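PDB 6C30: GNAT family acetyltransferase from Mycobacterium smegmatis, which probably transfers an acetyl group from acetyl-CoA to an amino group of its substrate, as a RimJ-type N-acetyltransferase of the GNAT family. Local coordinates for residues Glu198-Pro201 / Gln202-Ala205. Residues are numbered along the deposited sequence; the frame is centred on the assembly and turned at random.
Sequences EELP and QSAA
The carbonyl oxygen of L200 is gripped twice by S203, once by its backbone N-H and once by its hydroxyl. The first of these bonds, S203 N to L200 O at 2.9 Å, closes a type I beta turn running L200-P201-Q202-S203, and S203 is at the same time the N-cap of helix 204-217. Turn and cap therefore share a residue, and the chain coming off strand 186-196 is bent round straight into the last helix of this GNAT-family chain. The two donors reach the oxygen differently. The hydroxyl of S203 lies in the plane of the L200 carbonyl, on a lone pair, with OG 2.7 Å from L200 O; the amide N of S203 stands above that plane, 57° out of it, though its N-H still points well at the oxygen. A chi1 of 72° tucks OG between the backbone N and the carbonyl carbon of S203, from where it also takes the N-H of H206 in the first helical turn. One hydroxyl thus gives to the turn and accepts from the helix, which should hold its rotation.

P201 fits the second place of the turn, its ring restricting phi to the range a type I turn needs, while exposed Q202 follows, its side chain bent at chi2. A water links E198 O with Q202 N across the bend: its oxygen lies 3.0 Å from Q202 N, from which it accepts, and it donates to E198 O. Toward helix 130-143, L200 lies on D140 and F143 and A205 on A136 and L139. L200 CD1 comes within 4.5 Å of A205 CB. The L200 chi1 of -174° swings CG beside its own carbonyl carbon, which brings CD1 to 3.6 Å from S203 OG, a methyl group flanking the capping hydroxyl.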
loop_
_atom_site.group_PDB
_atom_site.type_symbol
_atom_site.label_atom_id
_atom_site.label_comp_id
_atom_site.label_asym_id
_atom_site.label_seq_id
_atom_site.Cartn_x
_atom_site.Cartn_y
_atom_site.Cartn_z
ATOM N N GLU A 198 -1.449 18.636 22.111
ATOM C CA GLU A 198 -1.625 18.296 23.532
ATOM C C GLU A 198 -2.785 17.326 23.757
ATOM O O GLU A 198 -2.775 16.551 24.713
ATOM C CB GLU A 198 -1.858 19.562 24.370
ATOM C CG GLU A 198 -0.711 20.570 24.356
ATOM C CD GLU A 198 -0.862 21.619 23.268
ATOM O OE1 GLU A 198 -1.688 21.412 22.357
ATOM O OE2 GLU A 198 -0.156 22.647 23.324
ATOM N N GLU A 199 -3.787 17.371 22.882
ATOM C CA GLU A 199 -5.001 16.579 23.049
ATOM C C GLU A 199 -4.895 15.187 22.442
ATOM O O GLU A 199 -5.776 14.356 22.645
ATOM C CB GLU A 199 -6.197 17.286 22.415
ATOM C CG GLU A 199 -6.390 18.724 22.841
ATOM C CD GLU A 199 -7.537 19.375 22.102
ATOM O OE1 GLU A 199 -8.713 19.042 22.379
ATOM O OE2 GLU A 199 -7.263 20.220 21.222
ATOM N N LEU A 200 -3.842 14.945 21.671
ATOM C CA LEU A 200 -3.765 13.688 20.925
ATOM C C LEU A 200 -3.786 12.434 21.820
ATOM O O LEU A 200 -4.595 11.545 21.576
ATOM C CB LEU A 200 -2.532 13.666 20.017
ATOM C CG LEU A 200 -2.500 12.423 19.119
ATOM C CD1 LEU A 200 -3.701 12.418 18.187
ATOM C CD2 LEU A 200 -1.203 12.342 18.327
ATOM N N PRO A 201 -2.929 12.363 22.865
ATOM C CA PRO A 201 -2.897 11.119 23.658
ATOM C C PRO A 201 -4.234 10.664 24.237
ATOM O O PRO A 201 -4.491 9.462 24.287
ATOM C CB PRO A 201 -1.937 11.465 24.799
ATOM C CG PRO A 201 -1.043 12.480 24.236
ATOM C CD PRO A 201 -1.914 13.321 23.341
ATOM N N GLN A 202 -5.076 11.595 24.663
ATOM C CA GLN A 202 -6.351 11.237 25.278
ATOM C C GLN A 202 -7.491 11.172 24.260
ATOM O O GLN A 202 -8.652 10.985 24.623
ATOM C CB GLN A 202 -6.705 12.238 26.383
ATOM C CG GLN A 202 -6.041 11.976 27.729
ATOM C CD GLN A 202 -6.575 10.736 28.416
ATOM O OE1 GLN A 202 -5.869 9.732 28.542
ATOM N NE2 GLN A 202 -7.831 10.789 28.854
ATOM N N SER A 203 -7.165 11.330 22.978
ATOM C CA SER A 203 -8.200 11.435 21.953
ATOM C C SER A 203 -8.638 10.081 21.402
ATOM O O SER A 203 -7.864 9.116 21.399
ATOM C CB SER A 203 -7.722 12.311 20.788
ATOM O OG SER A 203 -6.745 11.638 20.010
ATOM N N ALA A 204 -9.879 10.026 20.931
ATOM C CA ALA A 204 -10.381 8.870 20.206
ATOM C C ALA A 204 -9.504 8.589 18.980
ATOM O O ALA A 204 -9.334 7.430 18.595
ATOM C CB ALA A 204 -11.829 9.083 19.790
ATOM N N ALA A 205 -8.944 9.639 18.379
ATOM C CA ALA A 205 -8.076 9.464 17.212
ATOM C C ALA A 205 -6.868 8.594 17.545
ATOM O O ALA A 205 -6.498 7.695 16.778
ATOM C CB ALA A 205 -7.617 10.807 16.682
HETATM O O HOH W 1 -4.187 14.290 25.731
#